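Local coordinates for surface glycan binding protein B (Bacteroides ovatus, PDB 6E57), which binds mixed-linkage beta-glucan and probably captures this cereal polysaccharide at the bacterial cell surface for uptake by a gut symbiont, at residues T312-V320 with N330-V340; E361-W372 with A401-Y412. All blocks are in the same frame, centred on the assembly; numbering follows the deposited sequence.

Contact 1 of 2, residues T312-V320 with N330-V340; sequences TLWSGHHYV and NKTFGLIPMDV. With PO4 (phosphate ion), chain K.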
loop_
_atom_site.group_PDB
_atom_site.type_symbol
_atom_site.label_atom_id
_atom_site.label_comp_id
_atom_site.label_asym_id
_atom_site.label_seq_id
_atom_site.Cartn_x
_atom_site.Cartn_y
_atom_site.Cartn_z
ATOM N N THR A 312 12.017 -14.492 25.124
ATOM C CA THR A 312 12.723 -13.459 25.879
ATOM C C THR A 312 14.151 -13.932 26.170
ATOM O O THR A 312 14.345 -14.991 26.749
ATOM C CB THR A 312 11.995 -13.123 27.184
ATOM O OG1 THR A 312 10.699 -12.628 26.846
ATOM C CG2 THR A 312 12.735 -12.103 28.021
ATOM N N LEU A 313 15.138 -13.133 25.756
ATOM C CA LEU A 313 16.542 -13.446 25.965
ATOM C C LEU A 313 17.052 -12.731 27.218
ATOM O O LEU A 313 17.911 -13.252 27.912
ATOM C CB LEU A 313 17.346 -13.029 24.731
ATOM C CG LEU A 313 17.031 -13.801 23.450
ATOM C CD1 LEU A 313 17.888 -13.299 22.298
ATOM C CD2 LEU A 313 17.223 -15.296 23.649
ATOM N N TRP A 314 16.532 -11.532 27.484
ATOM C CA TRP A 314 16.956 -10.748 28.627
ATOM C C TRP A 314 15.892 -9.704 28.968
ATOM O O TRP A 314 15.201 -9.212 28.087
ATOM C CB TRP A 314 18.314 -10.096 28.344
ATOM C CG TRP A 314 18.859 -9.303 29.491
ATOM C CD1 TRP A 314 19.739 -9.730 30.442
ATOM C CD2 TRP A 314 18.558 -7.935 29.810
ATOM N NE1 TRP A 314 20.005 -8.724 31.330
ATOM C CE2 TRP A 314 19.292 -7.611 30.971
ATOM C CE3 TRP A 314 17.736 -6.960 29.238
ATOM C CZ2 TRP A 314 19.235 -6.349 31.558
ATOM C CZ3 TRP A 314 17.674 -5.715 29.822
ATOM C CH2 TRP A 314 18.416 -5.417 30.965
ATOM N N SER A 315 15.811 -9.362 30.258
ATOM C CA SER A 315 14.845 -8.407 30.798
ATOM C C SER A 315 15.506 -7.571 31.901
ATOM O O SER A 315 16.336 -8.082 32.649
ATOM C CB SER A 315 13.639 -9.140 31.316
ATOM O OG SER A 315 12.627 -8.231 31.702
ATOM N N GLY A 316 15.140 -6.287 31.994
ATOM C CA GLY A 316 15.664 -5.393 33.034
ATOM C C GLY A 316 15.598 -3.926 32.640
ATOM O O GLY A 316 14.670 -3.501 31.962
ATOM N N HIS A 317 16.590 -3.152 33.096
ATOM C CA HIS A 317 16.681 -1.708 32.866
ATOM C C HIS A 317 18.149 -1.272 32.983
ATOM O O HIS A 317 18.593 -0.832 34.050
ATOM C CB HIS A 317 15.760 -0.965 33.844
ATOM C CG HIS A 317 15.688 0.507 33.618
ATOM N ND1 HIS A 317 15.077 1.056 32.504
ATOM C CD2 HIS A 317 16.129 1.547 34.358
ATOM C CE1 HIS A 317 15.151 2.370 32.567
ATOM N NE2 HIS A 317 15.793 2.697 33.695
ATOM N N HIS A 318 18.884 -1.396 31.868
ATOM C CA HIS A 318 20.339 -1.289 31.836
ATOM C C HIS A 318 20.785 -0.072 31.013
ATOM O O HIS A 318 20.617 -0.049 29.796
ATOM C CB HIS A 318 20.934 -2.581 31.271
ATOM C CG HIS A 318 22.422 -2.597 31.303
ATOM N ND1 HIS A 318 23.127 -3.084 32.385
ATOM C CD2 HIS A 318 23.336 -2.172 30.406
ATOM C CE1 HIS A 318 24.416 -2.967 32.149
ATOM N NE2 HIS A 318 24.570 -2.410 30.941
ATOM N N TYR A 319 21.387 0.917 31.689
ATOM C CA TYR A 319 21.846 2.150 31.057
ATOM C C TYR A 319 23.068 1.853 30.183
ATOM O O TYR A 319 23.878 0.986 30.523
ATOM C CB TYR A 319 22.190 3.222 32.096
ATOM C CG TYR A 319 22.543 4.559 31.492
ATOM C CD1 TYR A 319 21.599 5.292 30.789
ATOM C CD2 TYR A 319 23.823 5.083 31.588
ATOM C CE1 TYR A 319 21.909 6.514 30.213
ATOM C CE2 TYR A 319 24.151 6.304 31.016
ATOM C CZ TYR A 319 23.190 7.022 30.324
ATOM O OH TYR A 319 23.491 8.223 29.748
ATOM N N VAL A 320 23.187 2.599 29.077
ATOM C CA VAL A 320 24.288 2.475 28.123
ATOM C C VAL A 320 24.887 3.864 27.875
ATOM O O VAL A 320 24.173 4.785 27.493
ATOM C CB VAL A 320 23.810 1.848 26.800
ATOM C CG1 VAL A 320 24.937 1.757 25.782
ATOM C CG2 VAL A 320 23.169 0.486 27.017
ATOM N N ASN A 330 27.945 -0.384 32.624
ATOM C CA ASN A 330 26.972 0.410 31.881
ATOM C C ASN A 330 27.643 1.194 30.742
ATOM O O ASN A 330 27.049 2.138 30.224
ATOM C CB ASN A 330 26.212 1.359 32.812
ATOM C CG ASN A 330 25.337 0.629 33.807
ATOM O OD1 ASN A 330 25.621 0.625 35.002
ATOM N ND2 ASN A 330 24.278 0.002 33.321
ATOM N N LYS A 331 28.863 0.814 30.343
ATOM C CA LYS A 331 29.472 1.415 29.162
ATOM C C LYS A 331 28.795 0.841 27.913
ATOM O O LYS A 331 28.609 1.548 26.917
ATOM C CB LYS A 331 30.981 1.184 29.079
ATOM C CG LYS A 331 31.638 1.928 27.923
ATOM C CD LYS A 331 33.129 1.760 27.814
ATOM C CE LYS A 331 33.709 2.552 26.662
ATOM N NZ LYS A 331 35.190 2.518 26.664
ATOM N N THR A 332 28.461 -0.452 27.988
ATOM C CA THR A 332 27.740 -1.170 26.952
ATOM C C THR A 332 26.664 -2.044 27.601
ATOM O O THR A 332 26.580 -2.137 28.825
ATOM C CB THR A 332 28.688 -2.057 26.138
ATOM O OG1 THR A 332 29.149 -3.103 26.998
ATOM C CG2 THR A 332 29.866 -1.299 25.567
ATOM N N PHE A 333 25.853 -2.684 26.757
ATOM C CA PHE A 333 24.996 -3.779 27.168
ATOM C C PHE A 333 25.612 -5.090 26.667
ATOM O O PHE A 333 25.526 -5.392 25.484
ATOM C CB PHE A 333 23.573 -3.584 26.637
ATOM C CG PHE A 333 22.671 -4.779 26.813
ATOM C CD1 PHE A 333 21.976 -4.974 27.995
ATOM C CD2 PHE A 333 22.529 -5.719 25.805
ATOM C CE1 PHE A 333 21.155 -6.077 28.164
ATOM C CE2 PHE A 333 21.708 -6.822 25.974
ATOM C CZ PHE A 333 21.020 -6.998 27.153
ATOM N N GLY A 334 26.276 -5.824 27.572
ATOM C CA GLY A 334 26.637 -7.233 27.369
ATOM C C GLY A 334 25.461 -8.119 27.735
ATOM O O GLY A 334 24.398 -8.017 27.134
ATOM N N LEU A 335 25.657 -9.000 28.712
ATOM C CA LEU A 335 24.568 -9.591 29.522
ATOM C C LEU A 335 23.760 -10.660 28.768
ATOM O O LEU A 335 23.007 -11.391 29.403
ATOM C CB LEU A 335 23.657 -8.483 30.066
ATOM C CG LEU A 335 24.321 -7.501 31.037
ATOM C CD1 LEU A 335 23.290 -6.588 31.682
ATOM C CD2 LEU A 335 25.113 -8.230 32.111
ATOM N N ILE A 336 23.908 -10.772 27.444
ATOM C CA ILE A 336 23.467 -11.976 26.744
ATOM C C ILE A 336 24.713 -12.708 26.258
ATOM O O ILE A 336 25.422 -12.214 25.385
ATOM C CB ILE A 336 22.486 -11.671 25.597
ATOM C CG1 ILE A 336 21.253 -10.911 26.090
ATOM C CG2 ILE A 336 22.096 -12.957 24.879
ATOM C CD1 ILE A 336 20.310 -10.502 24.987
ATOM N N PRO A 337 25.033 -13.889 26.830
ATOM C CA PRO A 337 26.259 -14.602 26.476
ATOM C C PRO A 337 26.229 -15.182 25.052
ATOM O O PRO A 337 25.160 -15.368 24.474
ATOM C CB PRO A 337 26.368 -15.704 27.544
ATOM C CG PRO A 337 24.962 -15.897 28.064
ATOM C CD PRO A 337 24.255 -14.572 27.874
ATOM N N MET A 338 27.424 -15.466 24.519
ATOM C CA MET A 338 27.634 -15.917 23.138
ATOM C C MET A 338 26.861 -17.212 22.843
ATOM O O MET A 338 26.366 -17.390 21.723
ATOM C CB MET A 338 29.120 -16.173 22.874
ATOM C CG MET A 338 29.953 -14.913 22.832
ATOM S SD MET A 338 31.710 -15.244 22.545
ATOM C CE MET A 338 31.662 -15.870 20.867
ATOM N N ASP A 339 26.779 -18.113 23.831
ATOM C CA ASP A 339 26.205 -19.448 23.622
ATOM C C ASP A 339 24.708 -19.339 23.285
ATOM O O ASP A 339 24.176 -20.217 22.610
ATOM C CB ASP A 339 26.500 -20.401 24.789
ATOM C CG ASP A 339 25.972 -19.982 26.152
ATOM O OD1 ASP A 339 25.271 -18.950 26.231
ATOM O OD2 ASP A 339 26.276 -20.690 27.132
ATOM N N VAL A 340 24.047 -18.265 23.737
ATOM C CA VAL A 340 22.641 -18.004 23.399
ATOM C C VAL A 340 22.533 -17.682 21.903
ATOM O O VAL A 340 21.673 -18.218 21.209
ATOM C CB VAL A 340 22.042 -16.868 24.252
ATOM C CG1 VAL A 340 20.667 -16.452 23.751
ATOM C CG2 VAL A 340 21.983 -17.231 25.729
HETATM P P PO4 K . 27.048 9.615 31.392
HETATM O O1 PO4 K . 27.606 10.849 30.721
HETATM O O2 PO4 K . 28.102 8.533 31.414
HETATM O O3 PO4 K . 25.842 9.115 30.633
HETATM O O4 PO4 K . 26.646 9.966 32.807
#

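Contact 2 of 2, residues E361-W372 with A401-Y412; sequences EYHKMQLATGYW and AEAGFLCVGHGY. With BGC (beta-D-glucopyranose), chain E; BGC (beta-D-glucopyranose), chain B; BGC (beta-D-glucopyranose), chain C; BGC (beta-D-glucopyranose), chain D.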
loop_
_atom_site.group_PDB
_atom_site.type_symbol
_atom_site.label_atom_id
_atom_site.label_comp_id
_atom_site.label_asym_id
_atom_site.label_seq_id
_atom_site.Cartn_x
_atom_site.Cartn_y
_atom_site.Cartn_z
ATOM N N GLU A 361 21.763 14.342 27.273
ATOM C CA GLU A 361 21.932 15.435 26.318
ATOM C C GLU A 361 21.473 15.001 24.908
ATOM O O GLU A 361 20.910 15.806 24.175
ATOM C CB GLU A 361 23.387 15.927 26.393
ATOM C CG GLU A 361 24.455 14.821 26.354
ATOM C CD GLU A 361 25.005 14.272 27.671
ATOM O OE1 GLU A 361 24.245 13.631 28.427
ATOM O OE2 GLU A 361 26.210 14.447 27.922
ATOM N N TYR A 362 21.696 13.729 24.543
ATOM C CA TYR A 362 21.258 13.138 23.253
ATOM C C TYR A 362 21.093 11.615 23.403
ATOM O O TYR A 362 21.492 11.042 24.415
ATOM C CB TYR A 362 22.264 13.446 22.138
ATOM C CG TYR A 362 23.599 12.769 22.318
ATOM C CD1 TYR A 362 24.592 13.357 23.084
ATOM C CD2 TYR A 362 23.863 11.529 21.752
ATOM C CE1 TYR A 362 25.820 12.743 23.275
ATOM C CE2 TYR A 362 25.085 10.900 21.934
ATOM C CZ TYR A 362 26.067 11.511 22.698
ATOM O OH TYR A 362 27.275 10.912 22.896
ATOM N N HIS A 363 20.526 10.964 22.379
ATOM C CA HIS A 363 20.262 9.521 22.423
ATOM C C HIS A 363 20.669 8.860 21.099
ATOM O O HIS A 363 20.036 9.096 20.060
ATOM C CB HIS A 363 18.789 9.253 22.759
ATOM C CG HIS A 363 18.192 10.260 23.682
ATOM N ND1 HIS A 363 18.334 10.182 25.049
ATOM C CD2 HIS A 363 17.466 11.371 23.438
ATOM C CE1 HIS A 363 17.718 11.201 25.609
ATOM N NE2 HIS A 363 17.176 11.943 24.646
ATOM N N LYS A 364 21.716 8.024 21.160
ATOM C CA LYS A 364 22.194 7.231 20.031
ATOM C C LYS A 364 22.434 5.786 20.485
ATOM O O LYS A 364 22.990 5.565 21.560
ATOM C CB LYS A 364 23.492 7.819 19.472
ATOM C CG LYS A 364 23.330 9.070 18.622
ATOM C CD LYS A 364 24.503 9.319 17.698
ATOM C CE LYS A 364 24.315 10.524 16.799
ATOM N NZ LYS A 364 24.326 11.797 17.561
ATOM N N MET A 365 22.025 4.820 19.648
ATOM C CA MET A 365 22.282 3.394 19.883
ATOM C C MET A 365 22.754 2.726 18.586
ATOM O O MET A 365 22.500 3.222 17.487
ATOM C CB MET A 365 21.030 2.671 20.393
ATOM C CG MET A 365 19.979 2.423 19.322
ATOM S SD MET A 365 18.531 1.525 19.942
ATOM C CE MET A 365 19.262 -0.061 20.347
ATOM N N GLN A 366 23.441 1.590 18.742
ATOM C CA GLN A 366 23.829 0.719 17.633
ATOM C C GLN A 366 23.979 -0.714 18.159
ATOM O O GLN A 366 24.537 -0.931 19.235
ATOM C CB GLN A 366 25.129 1.204 16.983
ATOM C CG GLN A 366 25.479 0.470 15.691
ATOM C CD GLN A 366 26.821 0.853 15.111
ATOM O OE1 GLN A 366 27.759 1.185 15.829
ATOM N NE2 GLN A 366 26.928 0.785 13.795
ATOM N N LEU A 367 23.458 -1.682 17.397
ATOM C CA LEU A 367 23.707 -3.100 17.648
ATOM C C LEU A 367 25.046 -3.465 17.004
ATOM O O LEU A 367 25.286 -3.124 15.850
ATOM C CB LEU A 367 22.569 -3.941 17.063
ATOM C CG LEU A 367 21.341 -4.105 17.953
ATOM C CD1 LEU A 367 20.703 -2.763 18.261
ATOM C CD2 LEU A 367 20.333 -5.043 17.305
ATOM N N ALA A 368 25.905 -4.151 17.763
ATOM C CA ALA A 368 27.258 -4.439 17.321
ATOM C C ALA A 368 27.749 -5.760 17.915
ATOM O O ALA A 368 27.108 -6.346 18.788
ATOM C CB ALA A 368 28.171 -3.304 17.709
ATOM N N THR A 369 28.911 -6.197 17.421
ATOM C CA THR A 369 29.626 -7.342 17.953
ATOM C C THR A 369 30.445 -6.893 19.167
ATOM O O THR A 369 30.462 -5.705 19.506
ATOM C CB THR A 369 30.547 -7.962 16.896
ATOM O OG1 THR A 369 31.606 -7.033 16.664
ATOM C CG2 THR A 369 29.835 -8.280 15.600
ATOM N N GLY A 370 31.140 -7.853 19.790
ATOM C CA GLY A 370 32.051 -7.601 20.904
ATOM C C GLY A 370 33.245 -6.749 20.503
ATOM O O GLY A 370 33.872 -6.142 21.362
ATOM N N TYR A 371 33.556 -6.718 19.196
ATOM C CA TYR A 371 34.644 -5.905 18.614
ATOM C C TYR A 371 34.119 -4.526 18.176
ATOM O O TYR A 371 34.862 -3.744 17.579
ATOM C CB TYR A 371 35.272 -6.617 17.408
ATOM C CG TYR A 371 36.047 -7.884 17.689
ATOM C CD1 TYR A 371 35.968 -8.547 18.907
ATOM C CD2 TYR A 371 36.836 -8.455 16.701
ATOM C CE1 TYR A 371 36.672 -9.716 19.146
ATOM C CE2 TYR A 371 37.540 -9.628 16.921
ATOM C CZ TYR A 371 37.460 -10.260 18.149
ATOM O OH TYR A 371 38.150 -11.416 18.381
ATOM N N TRP A 372 32.836 -4.253 18.456
ATOM C CA TRP A 372 32.145 -2.988 18.152
ATOM C C TRP A 372 31.916 -2.826 16.644
ATOM O O TRP A 372 31.715 -1.713 16.168
ATOM C CB TRP A 372 32.888 -1.781 18.743
ATOM C CG TRP A 372 32.819 -1.698 20.236
ATOM C CD1 TRP A 372 33.248 -2.631 21.134
ATOM C CD2 TRP A 372 32.300 -0.608 21.014
ATOM N NE1 TRP A 372 33.030 -2.198 22.413
ATOM C CE2 TRP A 372 32.451 -0.959 22.372
ATOM C CE3 TRP A 372 31.727 0.627 20.699
ATOM C CZ2 TRP A 372 32.047 -0.121 23.408
ATOM C CZ3 TRP A 372 31.330 1.458 21.725
ATOM C CH2 TRP A 372 31.481 1.083 23.061
ATOM N N ALA A 401 32.611 -14.979 16.003
ATOM C CA ALA A 401 33.987 -14.633 15.639
ATOM C C ALA A 401 34.491 -13.422 16.439
ATOM O O ALA A 401 35.694 -13.316 16.681
ATOM C CB ALA A 401 34.066 -14.370 14.155
ATOM N N GLU A 402 33.580 -12.517 16.831
ATOM C CA GLU A 402 33.939 -11.216 17.415
ATOM C C GLU A 402 33.305 -11.037 18.806
ATOM O O GLU A 402 32.749 -9.985 19.112
ATOM C CB GLU A 402 33.517 -10.087 16.471
ATOM C CG GLU A 402 34.196 -10.143 15.111
ATOM C CD GLU A 402 34.040 -8.903 14.244
ATOM O OE1 GLU A 402 33.438 -7.918 14.718
ATOM O OE2 GLU A 402 34.526 -8.923 13.092
ATOM N N ALA A 403 33.393 -12.078 19.638
ATOM C CA ALA A 403 33.218 -11.981 21.092
ATOM C C ALA A 403 31.794 -11.556 21.491
ATOM O O ALA A 403 31.605 -10.917 22.524
ATOM C CB ALA A 403 34.249 -11.032 21.654
ATOM N N GLY A 404 30.795 -11.935 20.689
ATOM C CA GLY A 404 29.393 -11.850 21.096
ATOM C C GLY A 404 28.705 -10.568 20.648
ATOM O O GLY A 404 29.146 -9.889 19.725
ATOM N N PHE A 405 27.601 -10.255 21.330
ATOM C CA PHE A 405 26.678 -9.192 20.969
ATOM C C PHE A 405 26.813 -8.041 21.969
ATOM O O PHE A 405 26.955 -8.276 23.168
ATOM C CB PHE A 405 25.256 -9.757 20.948
ATOM C CG PHE A 405 24.157 -8.742 20.777
ATOM C CD1 PHE A 405 23.828 -8.258 19.520
ATOM C CD2 PHE A 405 23.433 -8.294 21.871
ATOM C CE1 PHE A 405 22.804 -7.335 19.364
ATOM C CE2 PHE A 405 22.415 -7.365 21.715
ATOM C CZ PHE A 405 22.102 -6.888 20.462
ATOM N N LEU A 406 26.765 -6.804 21.459
ATOM C CA LEU A 406 26.709 -5.599 22.286
ATOM C C LEU A 406 25.605 -4.670 21.765
ATOM O O LEU A 406 25.366 -4.589 20.565
ATOM C CB LEU A 406 28.058 -4.871 22.243
ATOM C CG LEU A 406 29.238 -5.542 22.945
ATOM C CD1 LEU A 406 30.470 -4.666 22.837
ATOM C CD2 LEU A 406 28.938 -5.829 24.402
ATOM N N CYS A 407 24.943 -3.976 22.696
ATOM C CA CYS A 407 24.261 -2.723 22.405
ATOM C C CYS A 407 25.127 -1.575 22.937
ATOM O O CYS A 407 25.501 -1.543 24.110
ATOM C CB CYS A 407 22.863 -2.680 23.005
ATOM S SG CYS A 407 21.684 -3.745 22.137
ATOM N N VAL A 408 25.438 -0.645 22.036
ATOM C CA VAL A 408 26.410 0.402 22.235
ATOM C C VAL A 408 25.694 1.742 22.015
ATOM O O VAL A 408 24.634 1.773 21.394
ATOM C CB VAL A 408 27.584 0.161 21.267
ATOM C CG1 VAL A 408 28.227 1.440 20.763
ATOM C CG2 VAL A 408 28.622 -0.765 21.881
ATOM N N GLY A 409 26.257 2.831 22.551
ATOM C CA GLY A 409 25.707 4.175 22.351
ATOM C C GLY A 409 25.714 5.004 23.625
ATOM O O GLY A 409 26.574 4.812 24.494
ATOM N N HIS A 410 24.748 5.930 23.726
ATOM C CA HIS A 410 24.652 6.872 24.842
ATOM C C HIS A 410 23.198 7.284 25.091
ATOM O O HIS A 410 22.428 7.460 24.161
ATOM C CB HIS A 410 25.524 8.104 24.572
ATOM C CG HIS A 410 25.413 9.158 25.620
ATOM N ND1 HIS A 410 26.111 9.091 26.810
ATOM C CD2 HIS A 410 24.691 10.297 25.667
ATOM C CE1 HIS A 410 25.822 10.145 27.547
ATOM N NE2 HIS A 410 24.953 10.901 26.867
ATOM N N GLY A 411 22.851 7.436 26.372
ATOM C CA GLY A 411 21.648 8.139 26.811
ATOM C C GLY A 411 20.374 7.330 26.632
ATOM O O GLY A 411 19.306 7.904 26.377
ATOM N N TYR A 412 20.475 6.004 26.780
ATOM C CA TYR A 412 19.308 5.132 26.699
ATOM C C TYR A 412 19.504 3.907 27.597
ATOM O O TYR A 412 20.604 3.648 28.087
ATOM C CB TYR A 412 19.036 4.711 25.254
ATOM C CG TYR A 412 19.973 3.665 24.704
ATOM C CD1 TYR A 412 21.180 4.024 24.127
ATOM C CD2 TYR A 412 19.653 2.316 24.752
ATOM C CE1 TYR A 412 22.048 3.072 23.617
ATOM C CE2 TYR A 412 20.508 1.352 24.243
ATOM C CZ TYR A 412 21.710 1.732 23.671
ATOM O OH TYR A 412 22.566 0.799 23.161
HETATM C C2 BGC E . 36.893 -2.012 19.527
HETATM C C3 BGC E . 36.979 -0.542 19.896
HETATM C C4 BGC E . 36.391 -0.340 21.282
HETATM C C5 BGC E . 37.120 -1.239 22.274
HETATM C C6 BGC E . 36.576 -1.075 23.685
HETATM C C1 BGC E . 37.573 -2.862 20.604
HETATM O O2 BGC E . 37.490 -2.205 18.237
HETATM O O3 BGC E . 36.280 0.230 18.920
HETATM O O4 BGC E . 36.583 1.012 21.702
HETATM O O5 BGC E . 36.999 -2.604 21.884
HETATM O O6 BGC E . 37.230 -2.002 24.555
HETATM C C2 BGC B . 41.889 -11.196 18.422
HETATM C C3 BGC B . 41.770 -9.826 19.059
HETATM C C4 BGC B . 40.681 -9.808 20.118
HETATM C C5 BGC B . 40.766 -10.995 21.080
HETATM C C6 BGC B . 39.477 -11.116 21.889
HETATM C C1 BGC B . 42.023 -12.288 19.475
HETATM O O1 BGC B . 41.970 -13.569 18.836
HETATM O O2 BGC B . 43.037 -11.197 17.575
HETATM O O3 BGC B . 41.453 -8.850 18.064
HETATM O O4 BGC B . 40.798 -8.592 20.865
HETATM O O5 BGC B . 40.939 -12.233 20.394
HETATM O O6 BGC B . 39.772 -11.216 23.285
HETATM C C2 BGC C . 39.435 -6.940 21.936
HETATM C C3 BGC C . 38.324 -5.922 21.761
HETATM C C4 BGC C . 38.584 -5.034 20.557
HETATM C C5 BGC C . 38.922 -5.856 19.321
HETATM C C6 BGC C . 39.209 -4.929 18.146
HETATM C C1 BGC C . 39.725 -7.665 20.627
HETATM O O2 BGC C . 39.051 -7.870 22.955
HETATM O O3 BGC C . 38.249 -5.104 22.928
HETATM O O4 BGC C . 37.418 -4.251 20.270
HETATM O O5 BGC C . 40.036 -6.708 19.608
HETATM O O6 BGC C . 39.832 -5.646 17.085
HETATM C C2 BGC D . 35.496 2.946 22.555
HETATM C C3 BGC D . 34.335 3.915 22.395
HETATM C C4 BGC D . 34.254 4.434 20.968
HETATM C C5 BGC D . 34.356 3.284 19.960
HETATM C C6 BGC D . 34.462 3.755 18.520
HETATM C C1 BGC D . 35.454 1.862 21.491
HETATM O O2 BGC D . 35.455 2.344 23.851
HETATM O O3 BGC D . 34.510 5.017 23.285
HETATM O O4 BGC D . 32.992 5.103 20.822
HETATM O O5 BGC D . 35.498 2.467 20.205
HETATM O O6 BGC D . 34.086 2.661 17.682
#

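Contact 1 of 2, residues T312-V320 with N330-V340
W314 and V320 mark the two places where the backbones of 312-320 and 330-340 come near each other: the strand carrying L313 and W314, kinked by a classic beta bulge opposite V417, passes I336, and after the corner at G316 the next strand brings V320 beside N330. Between these points W314, H318 and F333 form an aromatic cluster. F333 drives its CE1 edge over the centre of one W314 face, a T-shaped pair with the centroids of the phenyl and of the indole's six-membered ring 4.8 Å apart and planes at 77°; the opposite face lies against the backbone N of G316. The same phenyl turns its CD1 side to H318 in an offset edge-to-face contact. With CG anti to the backbone N (chi1 -175°), the H318 imidazole reaches over to 330-340 and is clasped there on three sides. L335 CD1 sits over one face, 4.0 Å from the ring centroid, N330 ND2 lies over the other, and NE2 donates a hydrogen bond, close to the ring plane, to T332 O at 2.9 Å. N330 ND2 in turn donates to Y319 O at 3.0 Å, tying its amide to the strand. Farther along, L313 CD2 slides past V340 CG1 at 3.6 Å, and I336 fills the angle between L313 CB and W314 CB. Y319 OH donates to a phosphate, probably from the crystallisation liquor, which S321 also binds. The bond from NE2 implies a proton on that nitrogen and, with the two covered faces, probably limits rotation of the ring, which is likely to steady the backbone at T332, next to K331, whose ammonium bonds to D326 and to a glucose of the bound glycan.

Contact 2 of 2, residues E361-W372 with A401-Y412
W372 lies flat between protein and sugar: V408 presses CG2 against one face of the indole, 3.4 Å from the six-membered ring centroid, while the glucose units of chains D and E rest C1 and C4 over the opposite face. L406 CD1 supports the pyrrole side, 3.6 Å from W372 NE1. Y371 repeats the scheme one residue earlier. Its ring has E402 CA over the centre of one face and C5 of the chain C glucose over the other, and the E402 carboxylate runs nearly parallel to the phenol, 11° between planes. That carboxylate is held by T369 OG1, which donates to the anti lone pair of E402 OE1 at 2.8 Å; T373 is a further partner. Y371 O adds a polar hold on the glycan, accepting from O2 of the chain E glucose at 3.1 Å. Replacing the W372 indole with alanine's methyl would probably leave V408 and L406 without their aromatic cover and two glucose units without their stacking surface. These platforms stand on an antiparallel ladder between strands 364-369 and 405-409, whose N-to-C directions make 154°, with hydrogen-bonded pairs K364-H410, Q366-V408 and A368-L406. A type I turn from T369 to W372, with an ST turn from T369 OG1 to Y371 N, lifts the two aromatics onto the glycan-facing side. On the other face of the sheet, M365 lays CB over the Y412 ring, 3.8 Å from its centroid, and L367 CG meets the F405 edge. Y412 OH and Q366 N approach V408 O from opposite faces of its carbonyl plane. At the far end, Y362 spreads a face over H410, CZ to CD2 3.5 Å, and H363 ND1 donates in its ring plane to G411 O.

Overall arrangement
Contact 1 closes before contact 2 opens along the chain, and their centres lie about 11 Å apart, both in the C-terminal part that binds the glycan. Strand 412-419 links them: it pairs with 299-315 and 317-321, which hold the first segment of contact 1, and its first residue ends contact 2. They also touch directly, through probable hydrogen bonds from F333 N to C407 O and from V320 N to Y412 O, while T332 CG2 packs on W372 CZ2. The loop at T332 and F333 thus lies beside strand 405-409 of the three-stranded sheet. Together they bring K331 from one contact and Y371 and W372 from the other to a single glycan-binding surface.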